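Diaminopimelate decarboxylase (Methanocaldococcus jannaschii, PDB 1TWI) catalyses the pyridoxal 5'-phosphate-dependent decarboxylation of meso-diaminopimelate to L-lysine, the last step of lysine biosynthesis, as a homodimer. Local coordinates at residues N4-I9 and E37-I42; D17-I22 and V404-K409; D134-L139 and F180-E185. All blocks are in the same frame, centred on the assembly; numbering follows the deposited sequence.

Interaction 1. Residues N4-I9 and E37-I42; sequences NDTVEI and EEQIKI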
ATOM      1  N   ASN A   4     -23.747 -10.532   2.717  1.00 12.91           N
ATOM      2  CA  ASN A   4     -23.787  -9.588   3.867  1.00 13.47           C
ATOM      3  C   ASN A   4     -25.013  -9.968   4.666  1.00 12.77           C
ATOM      4  O   ASN A   4     -26.092  -9.357   4.598  1.00 14.22           O
ATOM      5  CB  ASN A   4     -23.828  -8.174   3.326  1.00 12.06           C
ATOM      6  CG  ASN A   4     -22.648  -7.910   2.373  1.00 14.68           C
ATOM      7  OD1 ASN A   4     -21.455  -7.832   2.817  1.00 14.13           O
ATOM      8  ND2 ASN A   4     -22.944  -7.802   1.083  1.00  8.96           N
ATOM      9  N   ASP A   5     -24.839 -11.032   5.415  1.00 12.03           N
ATOM     10  CA  ASP A   5     -25.967 -11.624   6.138  1.00 13.74           C
ATOM     11  C   ASP A   5     -26.497 -10.924   7.362  1.00 14.44           C
ATOM     12  O   ASP A   5     -27.603 -11.259   7.853  1.00 13.40           O
ATOM     13  CB  ASP A   5     -25.603 -13.073   6.507  1.00 13.53           C
ATOM     14  CG  ASP A   5     -25.160 -13.877   5.294  1.00 17.26           C
ATOM     15  OD1 ASP A   5     -26.018 -14.040   4.369  1.00 16.27           O
ATOM     16  OD2 ASP A   5     -23.967 -14.320   5.273  1.00 14.28           O
ATOM     17  N   THR A   6     -25.740  -9.955   7.872  1.00 12.99           N
ATOM     18  CA  THR A   6     -26.162  -9.328   9.104  1.00 13.26           C
ATOM     19  C   THR A   6     -26.459  -7.871   8.999  1.00 13.43           C
ATOM     20  O   THR A   6     -26.580  -7.195  10.045  1.00 14.66           O
ATOM     21  CB  THR A   6     -25.088  -9.530  10.191  1.00 12.84           C
ATOM     22  OG1 THR A   6     -23.924  -8.750   9.847  1.00 15.90           O
ATOM     23  CG2 THR A   6     -24.687 -11.015  10.282  1.00 12.61           C
ATOM     24  N   VAL A   7     -26.600  -7.365   7.779  1.00 12.26           N
ATOM     25  CA  VAL A   7     -26.890  -5.951   7.607  1.00 12.36           C
ATOM     26  C   VAL A   7     -28.271  -5.781   7.061  1.00 14.21           C
ATOM     27  O   VAL A   7     -28.829  -6.717   6.500  1.00 14.01           O
ATOM     28  CB  VAL A   7     -25.887  -5.242   6.649  1.00 14.30           C
ATOM     29  CG1 VAL A   7     -24.427  -5.500   7.143  1.00 10.63           C
ATOM     30  CG2 VAL A   7     -26.070  -5.733   5.205  1.00 14.52           C
ATOM     31  N   GLU A   8     -28.857  -4.610   7.251  1.00 14.15           N
ATOM     32  CA  GLU A   8     -30.212  -4.401   6.718  1.00 17.93           C
ATOM     33  C   GLU A   8     -30.506  -2.915   6.620  1.00 18.13           C
ATOM     34  O   GLU A   8     -29.761  -2.078   7.126  1.00 16.62           O
ATOM     35  CB  GLU A   8     -31.261  -5.034   7.648  1.00 17.61           C
ATOM     36  CG  GLU A   8     -31.334  -4.371   9.002  1.00 22.50           C
ATOM     37  CD  GLU A   8     -32.072  -5.226  10.072  1.00 27.53           C
ATOM     38  OE1 GLU A   8     -33.307  -5.489   9.922  1.00 26.63           O
ATOM     39  OE2 GLU A   8     -31.417  -5.618  11.071  1.00 28.45           O
ATOM     40  N   ILE A   9     -31.615  -2.600   5.968  1.00 19.04           N
ATOM     41  CA  ILE A   9     -32.055  -1.222   5.874  1.00 22.56           C
ATOM     42  C   ILE A   9     -33.296  -1.297   6.755  1.00 24.58           C
ATOM     43  O   ILE A   9     -34.147  -2.181   6.559  1.00 25.73           O
ATOM     44  CB  ILE A   9     -32.485  -0.800   4.430  1.00 21.54           C
ATOM     45  CG1 ILE A   9     -31.282  -0.737   3.483  1.00 22.43           C
ATOM     46  CG2 ILE A   9     -33.164   0.576   4.468  1.00 23.03           C
ATOM     47  CD1 ILE A   9     -30.180   0.169   3.916  1.00 24.06           C
ATOM     48  N   GLU A  37     -19.123  -9.283  14.182  1.00 11.36           N
ATOM     49  CA  GLU A  37     -18.704 -10.509  14.830  1.00 10.70           C
ATOM     50  C   GLU A  37     -19.585 -11.660  14.368  1.00 11.42           C
ATOM     51  O   GLU A  37     -19.091 -12.751  14.101  1.00 11.49           O
ATOM     52  CB  GLU A  37     -18.816 -10.364  16.353  1.00 12.13           C
ATOM     53  CG  GLU A  37     -18.513 -11.665  17.115  1.00 14.15           C
ATOM     54  CD  GLU A  37     -18.563 -11.399  18.608  1.00 18.15           C
ATOM     55  OE1 GLU A  37     -17.511 -11.133  19.205  1.00 19.12           O
ATOM     56  OE2 GLU A  37     -19.656 -11.393  19.189  1.00 20.40           O
ATOM     57  N   GLU A  38     -20.896 -11.440  14.277  1.00 10.76           N
ATOM     58  CA  GLU A  38     -21.774 -12.542  13.830  1.00 12.54           C
ATOM     59  C   GLU A  38     -21.469 -12.944  12.365  1.00 11.45           C
ATOM     60  O   GLU A  38     -21.539 -14.118  12.016  1.00 12.09           O
ATOM     61  CB  GLU A  38     -23.257 -12.113  13.976  1.00 14.70           C
ATOM     62  CG  GLU A  38     -24.316 -13.135  13.516  1.00 19.35           C
ATOM     63  CD  GLU A  38     -24.349 -14.449  14.320  1.00 23.68           C
ATOM     64  OE1 GLU A  38     -23.847 -14.513  15.474  1.00 23.02           O
ATOM     65  OE2 GLU A  38     -24.913 -15.429  13.772  1.00 26.89           O
ATOM     66  N   GLN A  39     -21.182 -11.991  11.486  1.00 10.93           N
ATOM     67  CA  GLN A  39     -20.874 -12.405  10.121  1.00 10.62           C
ATOM     68  C   GLN A  39     -19.608 -13.337  10.098  1.00 11.73           C
ATOM     69  O   GLN A  39     -19.529 -14.288   9.295  1.00 11.81           O
ATOM     70  CB  GLN A  39     -20.603 -11.176   9.220  1.00 10.78           C
ATOM     71  CG  GLN A  39     -20.374 -11.578   7.766  1.00  8.93           C
ATOM     72  CD  GLN A  39     -21.641 -12.210   7.175  1.00  8.80           C
ATOM     73  OE1 GLN A  39     -21.699 -13.431   6.881  1.00 13.40           O
ATOM     74  NE2 GLN A  39     -22.674 -11.404   7.052  1.00  7.25           N
ATOM     75  N   ILE A  40     -18.595 -13.032  10.925  1.00  9.45           N
ATOM     76  CA  ILE A  40     -17.410 -13.891  10.972  1.00 10.10           C
ATOM     77  C   ILE A  40     -17.820 -15.281  11.476  1.00 11.70           C
ATOM     78  O   ILE A  40     -17.355 -16.319  10.936  1.00 10.59           O
ATOM     79  CB  ILE A  40     -16.279 -13.305  11.890  1.00 10.93           C
ATOM     80  CG1 ILE A  40     -15.753 -11.994  11.286  1.00  8.58           C
ATOM     81  CG2 ILE A  40     -15.106 -14.323  12.016  1.00  9.71           C
ATOM     82  CD1 ILE A  40     -14.766 -11.218  12.163  1.00  8.76           C
ATOM     83  N   LYS A  41     -18.676 -15.340  12.499  1.00 10.76           N
ATOM     84  CA  LYS A  41     -19.112 -16.661  12.994  1.00 13.45           C
ATOM     85  C   LYS A  41     -19.869 -17.395  11.909  1.00 11.50           C
ATOM     86  O   LYS A  41     -19.704 -18.621  11.741  1.00 11.81           O
ATOM     87  CB  LYS A  41     -20.043 -16.547  14.220  1.00 14.97           C
ATOM     88  CG  LYS A  41     -19.366 -15.899  15.471  1.00 19.29           C
ATOM     89  CD  LYS A  41     -20.382 -15.963  16.654  1.00 23.91           C
ATOM     90  CE  LYS A  41     -20.069 -14.926  17.678  1.00 27.63           C
ATOM     91  NZ  LYS A  41     -18.722 -15.157  18.266  1.00 30.50           N
ATOM     92  N   ILE A  42     -20.696 -16.674  11.180  1.00 12.66           N
ATOM     93  CA  ILE A  42     -21.433 -17.335  10.064  1.00 12.25           C
ATOM     94  C   ILE A  42     -20.474 -17.871   8.992  1.00 12.90           C
ATOM     95  O   ILE A  42     -20.601 -19.031   8.528  1.00 10.41           O
ATOM     96  CB  ILE A  42     -22.402 -16.340   9.387  1.00 11.98           C
ATOM     97  CG1 ILE A  42     -23.593 -16.122  10.344  1.00 11.39           C
ATOM     98  CG2 ILE A  42     -22.799 -16.878   7.945  1.00 11.16           C
ATOM     99  CD1 ILE A  42     -24.470 -14.916  10.013  1.00 18.71           C
TER
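Asp5 and Thr6, the two central residues of a type I beta turn running from Asn4 to Val7, press against the first turns of helix 37-58 just before the chain enters strand 7-10. Thr6 makes most of the apolar contact through its methyl CG2. With chi1 at 69°, OG1 lies between the backbone N and the carbonyl carbon and bonds to Ser36 OG, while CG2 faces the helix. There CG2 sits 3.9 Å from Glu38 CG and equally 3.9 Å from Ile42 CD1, bridging side chains one helical turn apart. Gln39 lies between them in sequence. Its CG is anti to the backbone N, a bend at chi2 turns CD toward the turn, and the amide group comes close to the backbone N of Asp5. The Asp5 and Gln39 side chains cross at about a right angle, with carboxylate and amide planes 46° apart. Asp5 OD2 also passes 3.9 Å from Ile42 CG2, and its charge is met by a salt bridge to Arg46, further along the same helix. Thr6 is joined by a backbone hydrogen bond to Asp17, Val7 packs on Phe14 and Ile16 of strand 13-16, and on another side of the helix Ile40 touches helix 74-82.

Interaction 2. Residues D17-I22 and V404-K409; sequences DGYDAI and VLTSKK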
ATOM      1  N   ASP A  17     -25.584  -5.612  12.196  1.00 12.83           N
ATOM      2  CA  ASP A  17     -25.848  -6.328  13.439  1.00 14.01           C
ATOM      3  C   ASP A  17     -26.842  -5.613  14.344  1.00 14.76           C
ATOM      4  O   ASP A  17     -26.765  -5.723  15.580  1.00 12.94           O
ATOM      5  CB  ASP A  17     -24.572  -6.568  14.225  1.00 16.27           C
ATOM      6  CG  ASP A  17     -23.735  -7.660  13.614  1.00 16.42           C
ATOM      7  OD1 ASP A  17     -24.313  -8.653  13.116  1.00 15.63           O
ATOM      8  OD2 ASP A  17     -22.498  -7.545  13.654  1.00 18.51           O
ATOM      9  N   GLY A  18     -27.770  -4.877  13.734  1.00 13.93           N
ATOM     10  CA  GLY A  18     -28.734  -4.176  14.563  1.00 17.41           C
ATOM     11  C   GLY A  18     -28.284  -2.786  15.032  1.00 16.82           C
ATOM     12  O   GLY A  18     -29.090  -2.081  15.672  1.00 15.11           O
ATOM     13  N   TYR A  19     -27.036  -2.390  14.745  1.00 14.22           N
ATOM     14  CA  TYR A  19     -26.584  -1.052  15.150  1.00 13.40           C
ATOM     15  C   TYR A  19     -26.690  -0.051  13.987  1.00 15.21           C
ATOM     16  O   TYR A  19     -26.259  -0.313  12.872  1.00 13.24           O
ATOM     17  CB  TYR A  19     -25.148  -1.133  15.653  1.00 14.14           C
ATOM     18  CG  TYR A  19     -25.020  -2.059  16.843  1.00 13.33           C
ATOM     19  CD1 TYR A  19     -25.342  -1.618  18.142  1.00 16.71           C
ATOM     20  CD2 TYR A  19     -24.601  -3.392  16.689  1.00 13.27           C
ATOM     21  CE1 TYR A  19     -25.240  -2.497  19.263  1.00 15.94           C
ATOM     22  CE2 TYR A  19     -24.517  -4.253  17.796  1.00 13.04           C
ATOM     23  CZ  TYR A  19     -24.835  -3.782  19.071  1.00 15.12           C
ATOM     24  OH  TYR A  19     -24.706  -4.607  20.169  1.00 16.59           O
ATOM     25  N   ASP A  20     -27.273   1.099  14.250  1.00 15.42           N
ATOM     26  CA  ASP A  20     -27.436   2.157  13.229  1.00 18.71           C
ATOM     27  C   ASP A  20     -26.036   2.614  12.708  1.00 17.72           C
ATOM     28  O   ASP A  20     -25.238   3.141  13.475  1.00 18.28           O
ATOM     29  CB  ASP A  20     -28.164   3.304  13.929  1.00 19.75           C
ATOM     30  CG  ASP A  20     -28.532   4.421  13.018  1.00 21.46           C
ATOM     31  OD1 ASP A  20     -27.633   5.053  12.438  1.00 21.48           O
ATOM     32  OD2 ASP A  20     -29.745   4.685  12.916  1.00 24.67           O
ATOM     33  N   ALA A  21     -25.741   2.457  11.421  1.00 15.25           N
ATOM     34  CA  ALA A  21     -24.397   2.788  10.946  1.00 14.27           C
ATOM     35  C   ALA A  21     -24.029   4.245  11.057  1.00 14.81           C
ATOM     36  O   ALA A  21     -22.863   4.566  11.373  1.00 10.83           O
ATOM     37  CB  ALA A  21     -24.207   2.352   9.503  1.00 12.12           C
ATOM     38  N   ILE A  22     -24.999   5.111  10.761  1.00 13.73           N
ATOM     39  CA  ILE A  22     -24.752   6.555  10.867  1.00 15.63           C
ATOM     40  C   ILE A  22     -24.425   6.916  12.317  1.00 15.75           C
ATOM     41  O   ILE A  22     -23.539   7.740  12.571  1.00 15.49           O
ATOM     42  CB  ILE A  22     -25.976   7.364  10.365  1.00 15.00           C
ATOM     43  CG1 ILE A  22     -26.102   7.179   8.843  1.00 17.87           C
ATOM     44  CG2 ILE A  22     -25.749   8.884  10.611  1.00 15.15           C
ATOM     45  CD1 ILE A  22     -27.437   7.657   8.309  1.00 18.55           C
ATOM     46  N   VAL A 404     -14.300  -0.796  14.884  1.00 11.36           N
ATOM     47  CA  VAL A 404     -15.127  -1.282  15.973  1.00 10.23           C
ATOM     48  C   VAL A 404     -15.639  -2.668  15.569  1.00 11.70           C
ATOM     49  O   VAL A 404     -15.643  -3.025  14.356  1.00 11.50           O
ATOM     50  CB  VAL A 404     -16.358  -0.377  16.272  1.00 11.32           C
ATOM     51  CG1 VAL A 404     -15.907   0.962  16.865  1.00 11.78           C
ATOM     52  CG2 VAL A 404     -17.183  -0.100  14.983  1.00  7.98           C
ATOM     53  N   LEU A 405     -16.026  -3.445  16.587  1.00  9.21           N
ATOM     54  CA  LEU A 405     -16.588  -4.777  16.428  1.00  9.79           C
ATOM     55  C   LEU A 405     -18.048  -4.684  16.912  1.00 11.12           C
ATOM     56  O   LEU A 405     -18.298  -4.203  18.036  1.00 12.15           O
ATOM     57  CB  LEU A 405     -15.849  -5.812  17.297  1.00  8.74           C
ATOM     58  CG  LEU A 405     -16.387  -7.259  17.151  1.00  9.27           C
ATOM     59  CD1 LEU A 405     -15.913  -7.955  15.870  1.00  8.72           C
ATOM     60  CD2 LEU A 405     -15.967  -8.045  18.359  1.00  8.34           C
ATOM     61  N   THR A 406     -19.005  -5.066  16.052  1.00 10.22           N
ATOM     62  CA  THR A 406     -20.411  -5.050  16.439  1.00 11.45           C
ATOM     63  C   THR A 406     -20.669  -6.486  16.817  1.00 11.36           C
ATOM     64  O   THR A 406     -20.351  -7.410  16.064  1.00 11.20           O
ATOM     65  CB  THR A 406     -21.369  -4.615  15.282  1.00 12.24           C
ATOM     66  OG1 THR A 406     -21.064  -5.375  14.109  1.00 11.88           O
ATOM     67  CG2 THR A 406     -21.248  -3.124  15.009  1.00 10.91           C
ATOM     68  N   SER A 407     -21.292  -6.651  17.974  1.00 11.53           N
ATOM     69  CA  SER A 407     -21.505  -7.945  18.592  1.00 13.38           C
ATOM     70  C   SER A 407     -22.836  -7.931  19.352  1.00 14.59           C
ATOM     71  O   SER A 407     -23.383  -6.856  19.645  1.00 13.12           O
ATOM     72  CB  SER A 407     -20.340  -8.155  19.578  1.00 16.09           C
ATOM     73  OG  SER A 407     -20.598  -9.158  20.550  1.00 19.79           O
ATOM     74  N   LYS A 408     -23.382  -9.103  19.629  1.00 15.00           N
ATOM     75  CA  LYS A 408     -24.614  -9.135  20.406  1.00 17.43           C
ATOM     76  C   LYS A 408     -24.331  -8.473  21.772  1.00 18.53           C
ATOM     77  O   LYS A 408     -25.227  -7.894  22.405  1.00 18.23           O
ATOM     78  CB  LYS A 408     -25.055 -10.591  20.617  1.00 18.44           C
ATOM     79  CG  LYS A 408     -25.764 -11.142  19.422  1.00 21.71           C
ATOM     80  CD  LYS A 408     -25.907 -12.646  19.518  1.00 27.40           C
ATOM     81  CE  LYS A 408     -26.824 -13.192  18.413  1.00 30.49           C
ATOM     82  NZ  LYS A 408     -26.527 -12.530  17.112  1.00 33.95           N
ATOM     83  N   LYS A 409     -23.079  -8.526  22.215  1.00 19.64           N
ATOM     84  CA  LYS A 409     -22.698  -7.943  23.510  1.00 20.81           C
ATOM     85  C   LYS A 409     -22.599  -6.423  23.566  1.00 21.06           C
ATOM     86  O   LYS A 409     -22.534  -5.851  24.655  1.00 21.22           O
ATOM     87  CB  LYS A 409     -21.347  -8.502  23.940  1.00 23.10           C
ATOM     88  CG  LYS A 409     -21.247 -10.008  23.923  1.00 24.56           C
ATOM     89  CD  LYS A 409     -21.416 -10.536  25.294  1.00 26.23           C
ATOM     90  CE  LYS A 409     -21.106 -12.011  25.355  1.00 26.83           C
ATOM     91  NZ  LYS A 409     -21.285 -12.373  26.800  1.00 27.39           N
TER
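Two hydrogen bonds, one given by Thr406 OG1 to Asp17 and one accepted by Ser407 O from Tyr19, join the small antiparallel sheet of strands 7-10, 13-16 and 19-20 to strand 402-407 of the large mixed sheet. Asp17 OD2 accepts from Thr406 OG1 (2.6 Å) through its anti lone pair, turned away from OD1. The same carboxylate oxygen is also hydrogen-bonded to Ser36 OG, so two hydroxyls hold it. In the second bond Tyr19 OH donates to Ser407 O (2.7 Å). The acceptor lies in the plane of the ring at its edge, and the C=O points almost straight at the phenol oxygen, at 176°. Beyond this carbonyl the strand ends in an ST turn, in which Ser407 OG accepts from Lys409 N at 3.1 Å and is hydrogen-bonded to Glu37 OE2 as well. Asp17 CB lies 3.9 Å from Thr406 CB, and the Tyr19 and Thr406 side chains pass each other in opposite directions. The ring also touches Val411 of strand 410-415. Its closest approach to Thr406 is through Tyr19 CD2, which meets Thr406 CB at 3.7 Å and Thr406 CG2 at 3.8 Å.

Interaction 3. Residues D134-L139 and F180-E185; sequences DSISEL and FGLDVE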
ATOM      1  N   ASP A 134       9.131 -23.952   1.445  1.00 10.73           N
ATOM      2  CA  ASP A 134       8.975 -23.364   0.136  1.00 11.82           C
ATOM      3  C   ASP A 134      10.086 -23.679  -0.852  1.00 11.37           C
ATOM      4  O   ASP A 134       9.892 -23.551  -2.058  1.00 11.14           O
ATOM      5  CB  ASP A 134       8.856 -21.842   0.305  1.00 12.93           C
ATOM      6  CG  ASP A 134       8.758 -21.114  -1.024  1.00 15.55           C
ATOM      7  OD1 ASP A 134       9.825 -20.777  -1.629  1.00 14.77           O
ATOM      8  OD2 ASP A 134       7.599 -20.905  -1.479  1.00 14.76           O
ATOM      9  N   SER A 135      11.251 -24.053  -0.317  1.00 11.34           N
ATOM     10  CA  SER A 135      12.437 -24.303  -1.127  1.00 11.58           C
ATOM     11  C   SER A 135      13.382 -25.265  -0.421  1.00 11.45           C
ATOM     12  O   SER A 135      13.277 -25.497   0.815  1.00 10.83           O
ATOM     13  CB  SER A 135      13.179 -22.968  -1.381  1.00 10.28           C
ATOM     14  OG  SER A 135      13.655 -22.438  -0.159  1.00 12.25           O
ATOM     15  N   ILE A 136      14.320 -25.818  -1.186  1.00 10.04           N
ATOM     16  CA  ILE A 136      15.263 -26.703  -0.559  1.00 11.16           C
ATOM     17  C   ILE A 136      16.146 -25.890   0.413  1.00 10.50           C
ATOM     18  O   ILE A 136      16.499 -26.370   1.487  1.00 11.04           O
ATOM     19  CB  ILE A 136      16.080 -27.449  -1.634  1.00  9.90           C
ATOM     20  CG1 ILE A 136      15.108 -28.489  -2.284  1.00 11.81           C
ATOM     21  CG2 ILE A 136      17.287 -28.128  -0.963  1.00 11.25           C
ATOM     22  CD1 ILE A 136      15.590 -29.126  -3.642  1.00 12.72           C
ATOM     23  N   SER A 137      16.440 -24.646   0.041  1.00 11.63           N
ATOM     24  CA  SER A 137      17.261 -23.761   0.877  1.00 11.59           C
ATOM     25  C   SER A 137      16.598 -23.646   2.253  1.00 12.45           C
ATOM     26  O   SER A 137      17.263 -23.752   3.307  1.00 11.21           O
ATOM     27  CB  SER A 137      17.320 -22.377   0.238  1.00 12.44           C
ATOM     28  OG  SER A 137      18.145 -21.501   1.009  1.00 14.04           O
ATOM     29  N   GLU A 138      15.279 -23.403   2.254  1.00 11.84           N
ATOM     30  CA  GLU A 138      14.554 -23.308   3.537  1.00 11.95           C
ATOM     31  C   GLU A 138      14.636 -24.646   4.308  1.00 11.45           C
ATOM     32  O   GLU A 138      14.882 -24.677   5.521  1.00 12.11           O
ATOM     33  CB  GLU A 138      13.067 -22.922   3.314  1.00 14.16           C
ATOM     34  CG  GLU A 138      12.236 -22.945   4.640  1.00 14.06           C
ATOM     35  CD  GLU A 138      10.750 -22.773   4.390  1.00 13.90           C
ATOM     36  OE1 GLU A 138      10.399 -22.230   3.308  1.00 12.64           O
ATOM     37  OE2 GLU A 138       9.956 -23.166   5.283  1.00 12.86           O
ATOM     38  N   LEU A 139      14.421 -25.768   3.615  1.00 11.28           N
ATOM     39  CA  LEU A 139      14.496 -27.076   4.294  1.00 11.79           C
ATOM     40  C   LEU A 139      15.867 -27.211   5.006  1.00 11.12           C
ATOM     41  O   LEU A 139      15.920 -27.600   6.187  1.00 11.13           O
ATOM     42  CB  LEU A 139      14.337 -28.266   3.292  1.00 12.30           C
ATOM     43  CG  LEU A 139      14.543 -29.671   3.928  1.00 12.05           C
ATOM     44  CD1 LEU A 139      13.410 -29.993   4.908  1.00 13.45           C
ATOM     45  CD2 LEU A 139      14.611 -30.764   2.835  1.00 10.52           C
ATOM     46  N   PHE A 180       6.844 -18.886  -5.471  1.00 11.03           N
ATOM     47  CA  PHE A 180       6.586 -19.911  -4.423  1.00 11.81           C
ATOM     48  C   PHE A 180       6.679 -21.362  -4.795  1.00 11.86           C
ATOM     49  O   PHE A 180       6.548 -21.724  -5.974  1.00 12.33           O
ATOM     50  CB  PHE A 180       5.154 -19.775  -3.845  1.00 11.85           C
ATOM     51  CG  PHE A 180       4.734 -18.350  -3.604  1.00 12.67           C
ATOM     52  CD1 PHE A 180       5.114 -17.695  -2.443  1.00 11.81           C
ATOM     53  CD2 PHE A 180       3.955 -17.680  -4.549  1.00 12.50           C
ATOM     54  CE1 PHE A 180       4.703 -16.376  -2.213  1.00 14.42           C
ATOM     55  CE2 PHE A 180       3.536 -16.337  -4.333  1.00 16.06           C
ATOM     56  CZ  PHE A 180       3.913 -15.695  -3.152  1.00 14.00           C
ATOM     57  N   GLY A 181       6.857 -22.179  -3.758  1.00  9.62           N
ATOM     58  CA  GLY A 181       6.777 -23.609  -3.936  1.00 11.08           C
ATOM     59  C   GLY A 181       7.865 -24.407  -4.640  1.00 11.48           C
ATOM     60  O   GLY A 181       8.775 -23.854  -5.294  1.00 12.57           O
ATOM     61  N   LEU A 182       7.669 -25.719  -4.530  1.00 10.55           N
ATOM     62  CA  LEU A 182       8.572 -26.755  -5.051  1.00 11.75           C
ATOM     63  C   LEU A 182       7.915 -27.388  -6.244  1.00 11.45           C
ATOM     64  O   LEU A 182       6.842 -28.007  -6.113  1.00 11.77           O
ATOM     65  CB  LEU A 182       8.790 -27.817  -3.971  1.00  9.30           C
ATOM     66  CG  LEU A 182       9.402 -27.232  -2.688  1.00 10.08           C
ATOM     67  CD1 LEU A 182       9.206 -28.204  -1.511  1.00 10.22           C
ATOM     68  CD2 LEU A 182      10.905 -27.020  -2.873  1.00 10.81           C
ATOM     69  N   ASP A 183       8.524 -27.171  -7.414  1.00 11.08           N
ATOM     70  CA  ASP A 183       7.951 -27.687  -8.651  1.00 11.75           C
ATOM     71  C   ASP A 183       7.849 -29.226  -8.589  1.00 12.90           C
ATOM     72  O   ASP A 183       8.832 -29.922  -8.248  1.00 12.52           O
ATOM     73  CB  ASP A 183       8.800 -27.272  -9.841  1.00 11.89           C
ATOM     74  CG  ASP A 183       8.109 -27.568 -11.160  1.00 15.53           C
ATOM     75  OD1 ASP A 183       8.516 -28.519 -11.848  1.00 16.95           O
ATOM     76  OD2 ASP A 183       7.125 -26.875 -11.486  1.00 15.92           O
ATOM     77  N   VAL A 184       6.663 -29.754  -8.862  1.00 10.44           N
ATOM     78  CA  VAL A 184       6.498 -31.199  -8.858  1.00 12.66           C
ATOM     79  C   VAL A 184       7.018 -31.832 -10.175  1.00 13.53           C
ATOM     80  O   VAL A 184       7.774 -32.814 -10.153  1.00 14.33           O
ATOM     81  CB  VAL A 184       5.016 -31.607  -8.726  1.00 12.88           C
ATOM     82  CG1 VAL A 184       4.838 -33.153  -9.077  1.00 13.00           C
ATOM     83  CG2 VAL A 184       4.509 -31.363  -7.266  1.00 11.82           C
ATOM     84  N   GLU A 185       6.616 -31.274 -11.304  1.00 13.61           N
ATOM     85  CA  GLU A 185       6.940 -31.916 -12.582  1.00 15.80           C
ATOM     86  C   GLU A 185       8.391 -32.148 -12.876  1.00 15.51           C
ATOM     87  O   GLU A 185       8.757 -33.248 -13.350  1.00 15.28           O
ATOM     88  CB  GLU A 185       6.300 -31.164 -13.766  1.00 17.10           C
ATOM     89  CG  GLU A 185       5.765 -32.163 -14.771  1.00 23.14           C
ATOM     90  CD  GLU A 185       5.481 -31.579 -16.175  1.00 27.29           C
ATOM     91  OE1 GLU A 185       5.220 -32.420 -17.097  1.00 30.23           O
ATOM     92  OE2 GLU A 185       5.518 -30.329 -16.330  1.00 26.38           O
TER
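The Asp134 side chain reaches across to the backbone of Phe180 and Gly181, while Leu182 lays one methyl, CD2, against the backbone of Asp134 and Ser135. Both segments belong to the TIM-barrel domain that binds pyridoxal phosphate: Asp134 directly follows strand 130-133, and Leu182 begins the short strand 182-183. Asp134 leaves its backbone pointing away from the other segment, with CG anti to the backbone N (chi1 177°). At the end of the side chain OD2 nevertheless reaches Gly181 N and accepts a nearly straight hydrogen bond, 2.7 Å long with an N-H...O angle of 167°, the donor standing 53° above the carboxylate plane. The same oxygen lies 3.3 Å from Phe180 CA and near the plane of the Phe180 ring, at its edge. The ring leads away from segment 134-139 and packs on Glu359 of the second subunit; the Phe180 side chain lies about 6 Å from a bound pyridoxal phosphate. Leu182 CD2 rests 3.6 Å from Ser135 CA and 3.7 Å from Asp134 O, with Ile136 CG1 more loosely beside it. Ser135 is the N-cap of helix 136-149, its OG accepting from Glu138 N at 3.1 Å, and Glu138 OE1 accepts from Asp134 N at 2.8 Å, which ties the aspartate to the helix start. Lys310 of the second subunit forms a salt bridge to Asp134 OD1 and a hydrogen bond to Gly181 O. The buried carboxylate therefore has an amide N-H on one oxygen and an ammonium on the other, a setting that would probably keep it ionised.

Interactions 1 and 2 are neighbours, their centres 10 Å apart, and both tie the N-terminal three-stranded sheet to other parts of the chain. They are joined directly by hydrogen bonds, and Glu37 also packs on Leu405. Their segments alternate along the chain, so the N-terminal strands, the start of helix 37-58 and the late strand 402-407 come together at one place. Interaction 3, within the barrel, lies on the opposite side of the chain's centre, 39 Å from interaction 1 and 45 Å from interaction 2 between centres. In sequence it falls between the segments of interaction 2. All three segment pairs include residues that meet the second subunit, so the dimer interface reaches parts of the chain on opposite sides of its centre.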